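Local atomic coordinates of citrate synthase (Pyrobaculum aerophilum, PDB entry 2IBP), a protein that probably catalyses the condensation of oxaloacetate with acetyl-CoA and water to give citrate and CoA, a step of the tricarboxylic acid cycle. Residues M110-E114 / I241-K245; L154-P159 / A368-V373. All blocks are in the same frame, centred on the assembly; numbering follows the deposited sequence.

Contact 1: M110-E114 / I241-K245; sequences MFALE and IAALK
Met110-Glu114 is one turn near the start of helix 109-123, closed by the bond from Glu114 N to Met110 O (3.0 Å). Segment 241-245 lies on helix 233-244, with Lys245 N bonded to Ile241 O (3.0 Å). The register is antiparallel: CA of Met110 lies 6.3 Å from CA of Lys245, and CA of Glu114 6.1 Å from CA of Ile241. Met110, m at all three chi angles, curls its CE to 3.7 Å from Ile241 CG2 and 3.9 Å from Leu244 CG. Ile241 (chi1 m, chi2 t) places CG2 3.9 Å from Leu113 CB and 3.6 Å from Glu114 CG. Glu114 (m, t, chi3 49°) starts sideways but brings OE2 to 3.4 Å from Lys245 CD and OE1 to 3.7 Å from Ala242 CB. Lys245 is t through chi3 and turns at chi4 (m). Its CG packs 3.7 Å from Met110 CB, and its CE sits over the Phe111 face, 3.5 Å from the centroid and 14° off the normal (CH-pi). NZ, 4.1 Å from that centroid and 34° off, makes an off-centre cation-pi interaction. Phe111 (chi1 m) starts away, yet its ring reaches back. In the second subunit, Asp232 forms a salt bridge with Lys245, and Ser235 a hydrogen bond with Glu114 OE2. Buried antiparallel helix packing that continues into the subunit interface is characteristic of the all-helical core of the citrate synthase dimer.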
ATOM      1  N   MET A 110      -2.734   9.597 -11.059  1.00  8.88           N
ATOM      2  CA  MET A 110      -2.234   8.644 -10.062  1.00 11.34           C
ATOM      3  C   MET A 110      -3.307   7.650  -9.616  1.00  9.86           C
ATOM      4  O   MET A 110      -2.995   6.494  -9.345  1.00  9.23           O
ATOM      5  CB  MET A 110      -1.568   9.334  -8.883  1.00  9.11           C
ATOM      6  CG  MET A 110      -0.264  10.012  -9.271  1.00 10.71           C
ATOM      7  SD  MET A 110       1.036   8.847  -9.729  1.00 10.10           S
ATOM      8  CE  MET A 110       1.601   8.310  -8.120  1.00  9.60           C
ATOM      9  N   PHE A 111      -4.571   8.065  -9.611  1.00  9.89           N
ATOM     10  CA  PHE A 111      -5.653   7.124  -9.295  1.00  8.66           C
ATOM     11  C   PHE A 111      -5.759   6.098 -10.422  1.00  7.65           C
ATOM     12  O   PHE A 111      -5.981   4.909 -10.191  1.00 10.52           O
ATOM     13  CB  PHE A 111      -6.982   7.846  -9.143  1.00 12.31           C
ATOM     14  CG  PHE A 111      -7.128   8.574  -7.843  1.00 13.17           C
ATOM     15  CD1 PHE A 111      -7.272   7.865  -6.658  1.00 14.97           C
ATOM     16  CD2 PHE A 111      -7.235   9.947  -7.814  1.00 15.19           C
ATOM     17  CE1 PHE A 111      -7.475   8.519  -5.458  1.00 14.23           C
ATOM     18  CE2 PHE A 111      -7.418  10.606  -6.617  1.00 14.09           C
ATOM     19  CZ  PHE A 111      -7.539   9.892  -5.441  1.00 14.25           C
ATOM     20  N   ALA A 112      -5.637   6.578 -11.658  1.00 10.28           N
ATOM     21  CA  ALA A 112      -5.692   5.711 -12.828  1.00 11.23           C
ATOM     22  C   ALA A 112      -4.556   4.713 -12.783  1.00  9.98           C
ATOM     23  O   ALA A 112      -4.753   3.547 -13.131  1.00  8.90           O
ATOM     24  CB  ALA A 112      -5.633   6.528 -14.125  1.00 11.32           C
ATOM     25  N   LEU A 113      -3.357   5.165 -12.405  1.00  8.23           N
ATOM     26  CA  LEU A 113      -2.215   4.253 -12.299  1.00  8.46           C
ATOM     27  C   LEU A 113      -2.508   3.171 -11.276  1.00 10.89           C
ATOM     28  O   LEU A 113      -2.269   1.994 -11.541  1.00 10.42           O
ATOM     29  CB  LEU A 113      -0.926   4.961 -11.905  1.00 12.51           C
ATOM     30  CG  LEU A 113      -0.038   5.381 -13.075  1.00 19.63           C
ATOM     31  CD1 LEU A 113      -0.739   6.400 -13.974  1.00 21.94           C
ATOM     32  CD2 LEU A 113       1.269   5.932 -12.530  1.00 15.03           C
ATOM     33  N   GLU A 114      -2.963   3.571 -10.089  1.00  9.02           N
ATOM     34  CA  GLU A 114      -3.247   2.595  -9.032  1.00  9.59           C
ATOM     35  C   GLU A 114      -4.232   1.550  -9.523  1.00 11.60           C
ATOM     36  O   GLU A 114      -3.987   0.353  -9.401  1.00 10.48           O
ATOM     37  CB  GLU A 114      -3.883   3.258  -7.804  1.00 16.41           C
ATOM     38  CG  GLU A 114      -2.993   4.138  -6.985  1.00 25.00           C
ATOM     39  CD  GLU A 114      -3.725   4.693  -5.778  1.00 18.03           C
ATOM     40  OE1 GLU A 114      -4.370   3.902  -5.043  1.00 22.60           O
ATOM     41  OE2 GLU A 114      -3.686   5.924  -5.582  1.00 24.32           O
ATOM     42  N   ILE A 241       2.515   3.064  -5.612  1.00  5.95           N
ATOM     43  CA  ILE A 241       1.917   4.217  -6.308  1.00  4.46           C
ATOM     44  C   ILE A 241       1.021   5.010  -5.370  1.00  5.39           C
ATOM     45  O   ILE A 241       1.035   6.233  -5.375  1.00  7.97           O
ATOM     46  CB  ILE A 241       1.166   3.750  -7.554  1.00  7.29           C
ATOM     47  CG1 ILE A 241       2.170   3.192  -8.569  1.00  7.18           C
ATOM     48  CG2 ILE A 241       0.335   4.879  -8.173  1.00  8.48           C
ATOM     49  CD1 ILE A 241       1.528   2.427  -9.722  1.00  9.15           C
ATOM     50  N   ALA A 242       0.221   4.299  -4.586  1.00  6.79           N
ATOM     51  CA  ALA A 242      -0.650   4.951  -3.599  1.00  5.70           C
ATOM     52  C   ALA A 242       0.182   5.829  -2.676  1.00  7.69           C
ATOM     53  O   ALA A 242      -0.179   6.965  -2.363  1.00  7.73           O
ATOM     54  CB  ALA A 242      -1.399   3.894  -2.808  1.00  6.40           C
ATOM     55  N   ALA A 243       1.320   5.326  -2.236  1.00  6.99           N
ATOM     56  CA  ALA A 243       2.166   6.112  -1.343  1.00  6.10           C
ATOM     57  C   ALA A 243       2.808   7.267  -2.098  1.00  6.06           C
ATOM     58  O   ALA A 243       2.910   8.388  -1.591  1.00  9.03           O
ATOM     59  CB  ALA A 243       3.249   5.223  -0.711  1.00  7.62           C
ATOM     60  N   LEU A 244       3.289   6.971  -3.300  1.00  6.87           N
ATOM     61  CA  LEU A 244       3.985   7.957  -4.114  1.00  8.39           C
ATOM     62  C   LEU A 244       3.126   9.195  -4.389  1.00  7.25           C
ATOM     63  O   LEU A 244       3.636  10.291  -4.564  1.00 10.03           O
ATOM     64  CB  LEU A 244       4.395   7.311  -5.433  1.00  9.61           C
ATOM     65  CG  LEU A 244       5.094   8.241  -6.406  1.00  8.74           C
ATOM     66  CD1 LEU A 244       6.361   8.750  -5.781  1.00 13.19           C
ATOM     67  CD2 LEU A 244       5.403   7.505  -7.696  1.00  9.69           C
ATOM     68  N   LYS A 245       1.820   8.994  -4.448  1.00  8.62           N
ATOM     69  CA  LYS A 245       0.859  10.037  -4.756  1.00 12.27           C
ATOM     70  C   LYS A 245       0.814  11.149  -3.704  1.00  8.97           C
ATOM     71  O   LYS A 245       0.379  12.268  -4.004  1.00 13.00           O
ATOM     72  CB  LYS A 245      -0.508   9.349  -4.801  1.00 19.68           C
ATOM     73  CG  LYS A 245      -1.656  10.142  -5.271  1.00 26.70           C
ATOM     74  CD  LYS A 245      -2.858   9.211  -5.334  1.00 18.14           C
ATOM     75  CE  LYS A 245      -4.102   9.981  -5.573  1.00 25.09           C
ATOM     76  NZ  LYS A 245      -4.304  10.941  -4.467  1.00 19.38           N
TER

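Contact 2: L154-P159 / A368-V373; sequences LVAKMP and AMSRVV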
ATOM      1  N   LEU A 154       5.645  -5.247 -15.365  1.00  7.86           N
ATOM      2  CA  LEU A 154       5.335  -3.994 -14.658  1.00  8.32           C
ATOM      3  C   LEU A 154       6.204  -2.815 -15.148  1.00 10.37           C
ATOM      4  O   LEU A 154       5.722  -1.698 -15.343  1.00  8.58           O
ATOM      5  CB  LEU A 154       5.509  -4.218 -13.154  1.00  7.86           C
ATOM      6  CG  LEU A 154       4.295  -4.916 -12.534  1.00  8.59           C
ATOM      7  CD1 LEU A 154       4.620  -5.682 -11.267  1.00  9.06           C
ATOM      8  CD2 LEU A 154       3.143  -3.934 -12.290  1.00  9.24           C
ATOM      9  N   VAL A 155       7.478  -3.081 -15.366  1.00  7.78           N
ATOM     10  CA  VAL A 155       8.388  -2.051 -15.851  1.00  6.63           C
ATOM     11  C   VAL A 155       7.978  -1.659 -17.288  1.00  8.43           C
ATOM     12  O   VAL A 155       7.946  -0.484 -17.650  1.00  8.48           O
ATOM     13  CB  VAL A 155       9.825  -2.570 -15.810  1.00  7.92           C
ATOM     14  CG1 VAL A 155      10.786  -1.571 -16.484  1.00  8.66           C
ATOM     15  CG2 VAL A 155      10.230  -2.850 -14.369  1.00  8.86           C
ATOM     16  N   ALA A 156       7.636  -2.654 -18.096  1.00  5.67           N
ATOM     17  CA  ALA A 156       7.265  -2.395 -19.488  1.00  8.05           C
ATOM     18  C   ALA A 156       5.955  -1.664 -19.684  1.00  7.89           C
ATOM     19  O   ALA A 156       5.808  -0.888 -20.625  1.00  9.15           O
ATOM     20  CB  ALA A 156       7.237  -3.717 -20.269  1.00  6.38           C
ATOM     21  N   LYS A 157       4.994  -1.935 -18.802  1.00  6.60           N
ATOM     22  CA  LYS A 157       3.649  -1.435 -18.962  1.00  5.35           C
ATOM     23  C   LYS A 157       3.418  -0.052 -18.389  1.00  4.21           C
ATOM     24  O   LYS A 157       2.490   0.635 -18.822  1.00  7.04           O
ATOM     25  CB  LYS A 157       2.658  -2.416 -18.341  1.00  6.27           C
ATOM     26  CG  LYS A 157       2.634  -3.747 -19.062  1.00  8.15           C
ATOM     27  CD  LYS A 157       1.849  -4.789 -18.319  1.00  8.78           C
ATOM     28  CE  LYS A 157       1.978  -6.128 -19.032  1.00 11.87           C
ATOM     29  NZ  LYS A 157       1.249  -6.159 -20.313  1.00  9.56           N
ATOM     30  N   MET A 158       4.215   0.347 -17.404  1.00  6.27           N
ATOM     31  CA  MET A 158       3.934   1.618 -16.735  1.00  7.65           C
ATOM     32  C   MET A 158       3.786   2.794 -17.713  1.00  6.81           C
ATOM     33  O   MET A 158       2.823   3.551 -17.623  1.00  7.55           O
ATOM     34  CB  MET A 158       4.945   1.912 -15.647  1.00 11.16           C
ATOM     35  CG  MET A 158       4.447   2.882 -14.616  1.00 14.37           C
ATOM     36  SD  MET A 158       3.112   2.182 -13.612  1.00 15.08           S
ATOM     37  CE  MET A 158       3.935   0.858 -12.786  1.00 14.71           C
ATOM     38  N   PRO A 159       4.700   2.934 -18.690  1.00  5.68           N
ATOM     39  CA  PRO A 159       4.532   4.073 -19.602  1.00  6.64           C
ATOM     40  C   PRO A 159       3.263   4.007 -20.429  1.00  5.53           C
ATOM     41  O   PRO A 159       2.710   5.037 -20.808  1.00  7.80           O
ATOM     42  CB  PRO A 159       5.767   3.982 -20.507  1.00  5.57           C
ATOM     43  CG  PRO A 159       6.761   3.198 -19.697  1.00  7.66           C
ATOM     44  CD  PRO A 159       5.934   2.187 -18.987  1.00  6.79           C
ATOM     45  N   ALA A 368       7.047   7.276 -11.349  1.00  6.13           N
ATOM     46  CA  ALA A 368       6.613   5.878 -11.206  1.00  6.04           C
ATOM     47  C   ALA A 368       7.144   5.010 -12.359  1.00  5.56           C
ATOM     48  O   ALA A 368       7.530   3.853 -12.159  1.00  6.26           O
ATOM     49  CB  ALA A 368       5.065   5.796 -11.153  1.00  6.68           C
ATOM     50  N   MET A 369       7.112   5.540 -13.578  1.00  6.32           N
ATOM     51  CA  MET A 369       7.665   4.818 -14.737  1.00  7.90           C
ATOM     52  C   MET A 369       9.134   4.492 -14.529  1.00  7.61           C
ATOM     53  O   MET A 369       9.610   3.456 -14.984  1.00  7.97           O
ATOM     54  CB  MET A 369       7.514   5.642 -16.015  1.00  6.57           C
ATOM     55  CG  MET A 369       6.099   5.656 -16.518  1.00  8.85           C
ATOM     56  SD  MET A 369       5.813   7.029 -17.646  1.00  8.66           S
ATOM     57  CE  MET A 369       7.318   7.018 -18.615  1.00 11.02           C
ATOM     58  N   SER A 370       9.859   5.383 -13.868  1.00  5.51           N
ATOM     59  CA  SER A 370      11.243   5.142 -13.566  1.00  6.27           C
ATOM     60  C   SER A 370      11.419   4.146 -12.412  1.00  7.94           C
ATOM     61  O   SER A 370      12.080   3.099 -12.530  1.00  7.05           O
ATOM     62  CB  SER A 370      11.929   6.444 -13.170  1.00  7.04           C
ATOM     63  OG  SER A 370      13.248   6.191 -12.771  1.00  6.84           O
ATOM     64  N   ARG A 371      10.801   4.500 -11.290  1.00  6.06           N
ATOM     65  CA  ARG A 371      10.991   3.796 -10.036  1.00  5.93           C
ATOM     66  C   ARG A 371      10.386   2.407  -9.952  1.00  5.86           C
ATOM     67  O   ARG A 371      10.782   1.619  -9.106  1.00  6.20           O
ATOM     68  CB  ARG A 371      10.455   4.657  -8.898  1.00  6.33           C
ATOM     69  CG  ARG A 371      10.652   4.094  -7.510  1.00  8.40           C
ATOM     70  CD  ARG A 371      12.109   3.837  -7.142  1.00  7.41           C
ATOM     71  NE  ARG A 371      12.940   5.021  -7.416  1.00  7.35           N
ATOM     72  CZ  ARG A 371      13.158   6.007  -6.549  1.00  8.03           C
ATOM     73  NH1 ARG A 371      12.764   5.912  -5.285  1.00  9.54           N
ATOM     74  NH2 ARG A 371      13.843   7.075  -6.914  1.00  9.24           N
ATOM     75  N   VAL A 372       9.482   2.092 -10.867  1.00  4.57           N
ATOM     76  CA  VAL A 372       8.839   0.785 -10.834  1.00  6.07           C
ATOM     77  C   VAL A 372       9.883  -0.332 -10.846  1.00  4.91           C
ATOM     78  O   VAL A 372       9.721  -1.352 -10.164  1.00  6.30           O
ATOM     79  CB  VAL A 372       7.813   0.616 -11.950  1.00  6.34           C
ATOM     80  CG1 VAL A 372       8.448   0.840 -13.300  1.00  6.59           C
ATOM     81  CG2 VAL A 372       7.126  -0.756 -11.831  1.00  7.33           C
ATOM     82  N   VAL A 373      10.999  -0.131 -11.547  1.00  5.46           N
ATOM     83  CA  VAL A 373      12.002  -1.185 -11.545  1.00  5.53           C
ATOM     84  C   VAL A 373      12.630  -1.364 -10.161  1.00  7.06           C
ATOM     85  O   VAL A 373      12.872  -2.480  -9.730  1.00  7.89           O
ATOM     86  CB  VAL A 373      13.071  -1.037 -12.642  1.00  8.31           C
ATOM     87  CG1 VAL A 373      13.974   0.170 -12.418  1.00  7.36           C
ATOM     88  CG2 VAL A 373      13.894  -2.334 -12.720  1.00  9.29           C
TER
HETATM   89  O   HOH W   1       8.692   2.097 -17.133  1.00  8.39           O
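Val372 points its CA-to-CB bond at helix 141-169 and overlaps three residues there: CG2 lies 3.7 Å from Met158 CE and 4.0 Å from Leu154 CB, while CG1 is 3.9 Å from Val155 CA. The short axes run antiparallel at 176°, 8.6 Å apart, so contacts repeat along the pair. Toward one end Val155 CG2 meets Val373 CB at 3.8 Å; toward the other, Met158 CG touches Met369 CG at 3.7 Å and Pro159 CB approaches Met369 CE at 3.9 Å. Helix 154-159 is kinked where Pro159 N lacks a bond to the preceding turn. A water donates to Val155 O and Met369 O, 2.7 Å from each, bridging the two backbones. Helix 62-71 flanks the Val155-Val373 end through Tyr62, and helix 183-192 meets Pro159 and Met369 through Phe187. With no direct hydrogen bond across the segments and all touching residues buried, the chemistry implies that these two helices of the citrate synthase core join by apolar shape fit plus one shared water.

Contacts 1 and 2 have centres 12 Å apart and touch through apolar side chains. Ala368 CB of contact 2 makes two of the three touching pairs: it lies 3.9 Å from Leu244 CD2 and 4.0 Å from Leu113 CD2, thus meeting both segments of contact 1. The third pair is Ile241 CD1 and Met158 CE, 4.2 Å apart. The segments alternate in the order 110-114, 154-159, 241-245, 368-373, so the two contacts cross along the chain, and four helices spread over residues 109-382 come together. Their surroundings differ: contact 1 reaches the second subunit, whereas contact 2 is enclosed by its own chain. Contact 1 also lies nearer to catalysis, the Leu244 side chain being about 10 Å from that of Asp346, a predicted active-site residue.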